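Local atomic coordinates of flagellar biosynthesis protein flhA (Bacillus subtilis, PDB entry 3MIX), a protein that takes part, as a membrane protein of the flagellar type III secretion system, in the export of flagellum proteins, represented here by its cytosolic domain. Residues Ala337-Ser342 with Pro358-Leu363; Val282-Thr287 with Gln375-Val380. All blocks are in the same frame, centred on the assembly; numbering follows the deposited sequence.

Contact 1: Ala337-Ser342 with Pro358-Leu363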
ATOM      1  N   ALA A 337      10.502   8.335 -11.142  1.00 69.01           N
ATOM      2  CA  ALA A 337      10.248   9.727 -10.767  1.00 68.27           C
ATOM      3  C   ALA A 337       9.998   9.890  -9.262  1.00 64.69           C
ATOM      4  O   ALA A 337       9.060   9.306  -8.711  1.00 62.31           O
ATOM      5  CB  ALA A 337       9.096  10.305 -11.588  1.00 69.59           C
ATOM      6  N   ILE A 338      10.859  10.673  -8.610  1.00 63.71           N
ATOM      7  CA  ILE A 338      10.755  10.979  -7.182  1.00 60.39           C
ATOM      8  C   ILE A 338      10.649  12.493  -7.000  1.00 60.91           C
ATOM      9  O   ILE A 338      11.149  13.236  -7.830  1.00 63.81           O
ATOM     10  CB  ILE A 338      11.970  10.411  -6.385  1.00 59.52           C
ATOM     11  CG1 ILE A 338      11.867   8.889  -6.251  1.00 57.77           C
ATOM     12  CG2 ILE A 338      12.088  11.032  -4.991  1.00 57.73           C
ATOM     13  CD1 ILE A 338      12.941   8.129  -6.987  1.00 58.95           C
ATOM     14  N   LEU A 339      10.001  12.939  -5.923  1.00 58.25           N
ATOM     15  CA  LEU A 339       9.860  14.366  -5.615  1.00 58.48           C
ATOM     16  C   LEU A 339      10.364  14.716  -4.207  1.00 57.14           C
ATOM     17  O   LEU A 339       9.893  14.156  -3.228  1.00 54.85           O
ATOM     18  CB  LEU A 339       8.401  14.807  -5.787  1.00 57.83           C
ATOM     19  CG  LEU A 339       8.045  16.286  -5.598  1.00 58.63           C
ATOM     20  CD1 LEU A 339       8.702  17.168  -6.674  1.00 60.57           C
ATOM     21  CD2 LEU A 339       6.545  16.481  -5.610  1.00 55.69           C
ATOM     22  N   LEU A 340      11.322  15.638  -4.114  1.00 58.72           N
ATOM     23  CA  LEU A 340      11.816  16.122  -2.818  1.00 57.83           C
ATOM     24  C   LEU A 340      11.215  17.467  -2.454  1.00 58.57           C
ATOM     25  O   LEU A 340      10.988  18.308  -3.326  1.00 61.41           O
ATOM     26  CB  LEU A 340      13.339  16.265  -2.811  1.00 59.31           C
ATOM     27  CG  LEU A 340      14.250  15.143  -2.307  1.00 58.81           C
ATOM     28  CD1 LEU A 340      15.697  15.621  -2.353  1.00 61.26           C
ATOM     29  CD2 LEU A 340      13.899  14.669  -0.895  1.00 56.49           C
ATOM     30  N   CYS A 341      10.969  17.666  -1.164  1.00 56.28           N
ATOM     31  CA  CYS A 341      10.479  18.932  -0.644  1.00 56.93           C
ATOM     32  C   CYS A 341      10.839  19.020   0.824  1.00 55.64           C
ATOM     33  O   CYS A 341      11.390  18.068   1.384  1.00 53.77           O
ATOM     34  CB  CYS A 341       8.970  19.083  -0.858  1.00 56.63           C
ATOM     35  SG  CYS A 341       7.955  17.819  -0.059  1.00 52.09           S
ATOM     36  N   SER A 342      10.549  20.160   1.443  1.00 56.88           N
ATOM     37  CA  SER A 342      10.914  20.370   2.838  1.00 56.42           C
ATOM     38  C   SER A 342       9.942  19.629   3.734  1.00 53.65           C
ATOM     39  O   SER A 342       8.784  19.450   3.353  1.00 53.14           O
ATOM     40  CB  SER A 342      10.963  21.864   3.188  1.00 59.06           C
ATOM     41  OG  SER A 342       9.673  22.446   3.151  1.00 60.39           O
ATOM     42  N   PRO A 358      -1.058   8.728  -7.525  1.00 59.64           N
ATOM     43  CA  PRO A 358      -0.979   8.010  -6.258  1.00 56.17           C
ATOM     44  C   PRO A 358       0.434   7.549  -5.935  1.00 54.48           C
ATOM     45  O   PRO A 358       0.897   7.759  -4.809  1.00 53.39           O
ATOM     46  CB  PRO A 358      -1.897   6.793  -6.475  1.00 55.53           C
ATOM     47  CG  PRO A 358      -2.153   6.736  -7.953  1.00 57.87           C
ATOM     48  CD  PRO A 358      -2.087   8.154  -8.410  1.00 60.15           C
ATOM     49  N   ASP A 359       1.120   6.961  -6.919  1.00 53.83           N
ATOM     50  CA  ASP A 359       2.431   6.363  -6.673  1.00 51.67           C
ATOM     51  C   ASP A 359       3.651   7.170  -7.139  1.00 51.87           C
ATOM     52  O   ASP A 359       4.659   6.597  -7.565  1.00 52.83           O
ATOM     53  CB  ASP A 359       2.482   4.911  -7.169  1.00 51.84           C
ATOM     54  CG  ASP A 359       1.921   4.745  -8.564  1.00 54.17           C
ATOM     55  OD1 ASP A 359       2.630   5.088  -9.531  1.00 56.82           O
ATOM     56  OD2 ASP A 359       0.779   4.253  -8.690  1.00 54.41           O
ATOM     57  N   LEU A 360       3.563   8.496  -7.042  1.00 50.43           N
ATOM     58  CA  LEU A 360       4.747   9.343  -7.111  1.00 49.17           C
ATOM     59  C   LEU A 360       5.320   9.505  -5.695  1.00 45.76           C
ATOM     60  O   LEU A 360       4.700  10.150  -4.838  1.00 44.60           O
ATOM     61  CB  LEU A 360       4.412  10.714  -7.697  1.00 51.41           C
ATOM     62  CG  LEU A 360       5.606  11.665  -7.858  1.00 53.49           C
ATOM     63  CD1 LEU A 360       6.473  11.260  -9.040  1.00 55.30           C
ATOM     64  CD2 LEU A 360       5.159  13.113  -8.009  1.00 55.94           C
ATOM     65  N   PRO A 361       6.505   8.923  -5.441  1.00 43.58           N
ATOM     66  CA  PRO A 361       7.081   9.057  -4.107  1.00 40.95           C
ATOM     67  C   PRO A 361       7.424  10.510  -3.808  1.00 41.23           C
ATOM     68  O   PRO A 361       8.145  11.164  -4.580  1.00 42.84           O
ATOM     69  CB  PRO A 361       8.346   8.197  -4.171  1.00 40.74           C
ATOM     70  CG  PRO A 361       8.145   7.298  -5.348  1.00 41.96           C
ATOM     71  CD  PRO A 361       7.355   8.103  -6.319  1.00 44.32           C
ATOM     72  N   VAL A 362       6.864  11.010  -2.712  1.00 38.66           N
ATOM     73  CA  VAL A 362       7.136  12.356  -2.244  1.00 38.52           C
ATOM     74  C   VAL A 362       7.960  12.242  -0.974  1.00 36.79           C
ATOM     75  O   VAL A 362       7.477  11.783   0.062  1.00 34.29           O
ATOM     76  CB  VAL A 362       5.832  13.150  -2.009  1.00 38.48           C
ATOM     77  CG1 VAL A 362       6.128  14.574  -1.546  1.00 39.38           C
ATOM     78  CG2 VAL A 362       5.016  13.170  -3.275  1.00 40.23           C
ATOM     79  N   LEU A 363       9.221  12.639  -1.072  1.00 37.73           N
ATOM     80  CA  LEU A 363      10.144  12.510   0.048  1.00 37.14           C
ATOM     81  C   LEU A 363      10.449  13.858   0.665  1.00 38.57           C
ATOM     82  O   LEU A 363      10.260  14.886   0.027  1.00 40.81           O
ATOM     83  CB  LEU A 363      11.441  11.832  -0.398  1.00 37.26           C
ATOM     84  CG  LEU A 363      11.345  10.433  -1.011  1.00 36.86           C
ATOM     85  CD1 LEU A 363      12.755   9.898  -1.258  1.00 36.56           C
ATOM     86  CD2 LEU A 363      10.506   9.458  -0.139  1.00 31.21           C
TER
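Leu339 and Leu340 pair in parallel with Val362 and Leu363, closing a beta-alpha-beta unit in which helix 343-353 carries the chain from one strand to the next within the cytosolic domain. Three backbone hydrogen bonds hold the pair. Leu339 N donates to Pro361 O at 2.9 Å, and its own carbonyl, Leu339 O, receives Leu363 N at 2.7 Å, both nearly along the C=O axis. The third, from Cys341 N to Leu363 O, is 3.1 Å long and more bent, 140° at the hydrogen.

Leu363 runs outward on the face it shares with Leu340. Its CB lies 3.8 Å from Leu340 CD2, the two side chains crossing obliquely. With CG anti to the carbonyl carbon (chi1 -59°), CG comes beside Ile338 CG2; beyond it Leu363 CD1 lies 4.0 Å from the same methyl. Ile338, Pro361 and Leu363 also touch Phe276 of helix 269-276, which packs on this face. Ile338 CG1 meets the ring of Pro361 at CB and CG, the two side chains crossing at about a right angle.

The other face belongs to Leu339 and Val362 and is covered by helix 343-353, with Leu339 resting on Val349 and Leu353. Leu360 joins it there: CD2 approaches Leu339 CB, while CD1 reaches back to the methyl of Ala337. Farther along, Cys341 SG sits between its own backbone N and carbonyl carbon (chi1 60°), which sets it 4.0 Å from Val362 CG1. At the opposite end of the pairing, Pro361 CD lies against the carbonyl of Ala337, 3.2 Å from its O.

Contact 2: Val282-Thr287 with Gln375-Val380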
ATOM      1  N   VAL A 282      24.391   8.993  -8.011  1.00 79.78           N
ATOM      2  CA  VAL A 282      23.542  10.166  -7.830  1.00 79.12           C
ATOM      3  C   VAL A 282      22.090   9.831  -8.159  1.00 76.93           C
ATOM      4  O   VAL A 282      21.791   9.233  -9.203  1.00 77.95           O
ATOM      5  CB  VAL A 282      24.044  11.398  -8.651  1.00 82.98           C
ATOM      6  CG1 VAL A 282      24.345  11.030 -10.112  1.00 86.20           C
ATOM      7  CG2 VAL A 282      23.057  12.572  -8.558  1.00 82.82           C
ATOM      8  N   LEU A 283      21.204  10.211  -7.243  1.00 73.79           N
ATOM      9  CA  LEU A 283      19.778   9.975  -7.373  1.00 71.05           C
ATOM     10  C   LEU A 283      19.097  11.110  -8.139  1.00 72.35           C
ATOM     11  O   LEU A 283      19.243  12.285  -7.787  1.00 73.15           O
ATOM     12  CB  LEU A 283      19.166   9.817  -5.981  1.00 67.78           C
ATOM     13  CG  LEU A 283      17.676   9.514  -5.839  1.00 64.74           C
ATOM     14  CD1 LEU A 283      17.316   8.178  -6.475  1.00 63.57           C
ATOM     15  CD2 LEU A 283      17.311   9.542  -4.368  1.00 61.69           C
ATOM     16  N   LYS A 284      18.348  10.745  -9.177  1.00 72.40           N
ATOM     17  CA  LYS A 284      17.635  11.714 -10.017  1.00 74.01           C
ATOM     18  C   LYS A 284      16.327  12.151  -9.344  1.00 71.38           C
ATOM     19  O   LYS A 284      15.394  11.357  -9.218  1.00 69.14           O
ATOM     20  CB  LYS A 284      17.339  11.128 -11.406  1.00 75.74           C
ATOM     21  CG  LYS A 284      18.354  10.108 -11.942  1.00 77.42           C
ATOM     22  CD  LYS A 284      19.574  10.756 -12.584  1.00 80.66           C
ATOM     23  CE  LYS A 284      20.370   9.723 -13.368  1.00 82.87           C
ATOM     24  NZ  LYS A 284      21.603  10.287 -13.985  1.00 86.02           N
ATOM     25  N   VAL A 285      16.263  13.417  -8.931  1.00 71.67           N
ATOM     26  CA  VAL A 285      15.161  13.920  -8.103  1.00 69.08           C
ATOM     27  C   VAL A 285      14.613  15.280  -8.559  1.00 70.76           C
ATOM     28  O   VAL A 285      15.360  16.251  -8.668  1.00 73.11           O
ATOM     29  CB  VAL A 285      15.602  14.024  -6.616  1.00 67.29           C
ATOM     30  CG1 VAL A 285      14.716  14.980  -5.849  1.00 67.01           C
ATOM     31  CG2 VAL A 285      15.596  12.653  -5.948  1.00 64.41           C
ATOM     32  N   VAL A 286      13.306  15.341  -8.817  1.00 69.33           N
ATOM     33  CA  VAL A 286      12.616  16.615  -9.051  1.00 70.26           C
ATOM     34  C   VAL A 286      12.433  17.325  -7.710  1.00 68.25           C
ATOM     35  O   VAL A 286      12.035  16.701  -6.723  1.00 65.29           O
ATOM     36  CB  VAL A 286      11.224  16.412  -9.726  1.00 70.16           C
ATOM     37  CG1 VAL A 286      10.488  17.734  -9.888  1.00 71.85           C
ATOM     38  CG2 VAL A 286      11.368  15.743 -11.079  1.00 72.12           C
ATOM     39  N   THR A 287      12.734  18.618  -7.664  1.00 69.74           N
ATOM     40  CA  THR A 287      12.481  19.410  -6.462  1.00 68.22           C
ATOM     41  C   THR A 287      11.267  20.316  -6.647  1.00 68.59           C
ATOM     42  O   THR A 287      10.630  20.308  -7.704  1.00 69.40           O
ATOM     43  CB  THR A 287      13.708  20.245  -6.021  1.00 70.20           C
ATOM     44  OG1 THR A 287      14.280  20.915  -7.154  1.00 74.02           O
ATOM     45  CG2 THR A 287      14.754  19.353  -5.351  1.00 68.49           C
ATOM     46  N   GLN A 375      20.403  15.391  -6.993  1.00 75.04           N
ATOM     47  CA  GLN A 375      20.438  16.425  -8.023  1.00 78.11           C
ATOM     48  C   GLN A 375      19.090  16.602  -8.730  1.00 77.54           C
ATOM     49  O   GLN A 375      18.469  15.629  -9.159  1.00 75.78           O
ATOM     50  CB  GLN A 375      21.545  16.124  -9.042  1.00 81.18           C
ATOM     51  CG  GLN A 375      21.784  17.239 -10.061  1.00 85.56           C
ATOM     52  CD  GLN A 375      22.919  16.940 -11.025  1.00 89.19           C
ATOM     53  OE1 GLN A 375      23.840  17.748 -11.182  1.00 92.72           O
ATOM     54  NE2 GLN A 375      22.858  15.784 -11.682  1.00 88.45           N
ATOM     55  N   SER A 376      18.664  17.857  -8.853  1.00 79.00           N
ATOM     56  CA  SER A 376      17.435  18.215  -9.555  1.00 79.22           C
ATOM     57  C   SER A 376      17.584  18.128 -11.073  1.00 82.12           C
ATOM     58  O   SER A 376      18.640  18.444 -11.630  1.00 85.09           O
ATOM     59  CB  SER A 376      16.978  19.624  -9.165  1.00 80.60           C
ATOM     60  OG  SER A 376      16.885  19.776  -7.758  1.00 78.15           O
ATOM     61  N   ILE A 377      16.509  17.700 -11.724  1.00 81.24           N
ATOM     62  CA  ILE A 377      16.438  17.580 -13.176  1.00 83.95           C
ATOM     63  C   ILE A 377      15.270  18.429 -13.672  1.00 84.81           C
ATOM     64  O   ILE A 377      15.244  18.881 -14.820  1.00 88.25           O
ATOM     65  CB  ILE A 377      16.282  16.094 -13.604  1.00 82.49           C
ATOM     66  CG1 ILE A 377      17.638  15.385 -13.567  1.00 83.16           C
ATOM     67  CG2 ILE A 377      15.694  15.963 -15.011  1.00 85.33           C
ATOM     68  CD1 ILE A 377      17.975  14.755 -12.239  1.00 80.77           C
ATOM     69  N   GLY A 378      14.309  18.635 -12.779  1.00 81.76           N
ATOM     70  CA  GLY A 378      13.193  19.536 -13.006  1.00 82.07           C
ATOM     71  C   GLY A 378      12.831  20.215 -11.701  1.00 79.82           C
ATOM     72  O   GLY A 378      13.023  19.649 -10.625  1.00 76.63           O
ATOM     73  N   VAL A 379      12.332  21.443 -11.789  1.00 81.48           N
ATOM     74  CA  VAL A 379      11.845  22.148 -10.607  1.00 79.67           C
ATOM     75  C   VAL A 379      10.364  22.469 -10.795  1.00 79.25           C
ATOM     76  O   VAL A 379       9.992  23.208 -11.718  1.00 82.40           O
ATOM     77  CB  VAL A 379      12.661  23.434 -10.298  1.00 82.51           C
ATOM     78  CG1 VAL A 379      12.125  24.120  -9.043  1.00 80.99           C
ATOM     79  CG2 VAL A 379      14.144  23.110 -10.122  1.00 82.77           C
ATOM     80  N   VAL A 380       9.536  21.893  -9.922  1.00 75.11           N
ATOM     81  CA  VAL A 380       8.083  22.103  -9.918  1.00 74.07           C
ATOM     82  C   VAL A 380       7.756  23.575  -9.643  1.00 76.65           C
ATOM     83  O   VAL A 380       8.178  24.122  -8.620  1.00 76.16           O
ATOM     84  CB  VAL A 380       7.379  21.166  -8.870  1.00 69.66           C
ATOM     85  CG1 VAL A 380       5.926  21.570  -8.632  1.00 68.36           C
ATOM     86  CG2 VAL A 380       7.462  19.709  -9.314  1.00 66.88           C
TER
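Val282-Thr287 and Gln375-Val380 run parallel, 20° apart, but pair in two short ladders whose register slips by one residue between Lys284-Gln375 and Thr287-Val379. Strand 283-288 belongs to a small parallel sheet, with strands 374-375 and 379-380, both near the C-terminus, pairing with it in turn. In the first ladder Gln375 N makes a weak bond to Leu283 O, and Gln375 O accepts Val285 N at 3.1 Å. In the second, Thr287 receives and gives: its N donates to Gly378 O, and its O takes Val380 N at 2.9 Å, nearly straight at the hydrogen (172°). Between them Val285 O takes no hydrogen bond from 375-380; instead Ser376 CA comes to 3.0 Å from it, its C-H aimed straight at the oxygen.

Ile377 sends CD1 back to Lys284, 3.8 Å from its CB, while the lysine chain leads away from the pair. Before that, Val282 CG2 lies against Gln375 CB. At the second ladder, Val286 CG1 and Val380 CG2 touch at 3.7 Å, the two valines crossing at about a right angle, and helix 313-332 covers them with Leu330 on Val286 and Val323 on Val380. On the other side, tying the second ladder to the residue that follows Gln375, Thr287 OG1 stands between its backbone N and carbonyl carbon (chi1 46°), hydrogen-bonded to Ser376 OG at 2.9 Å.

The two contacts meet on strand 283-288, which pairs with the C-terminal segment in contact 2 and also bonds to strand 339-341: Leu340 N probably donates to Val286 O at 2.9 Å and Val286 N to Ile338 O at 3.2 Å. Together they make one run of parallel strands, with contact 1 on the inner side and contact 2 about 10 Å away between centres, farther from the middle of the chain. Contact 1 is buried, and its side chains meet almost entirely through carbon. Contact 2 is partly exposed: its pairing is broken, and a Thr-Ser hydroxyl pair joins the aliphatic contacts. Val285 packs on Leu340 and Val286 on Leu339, joining the two contacts.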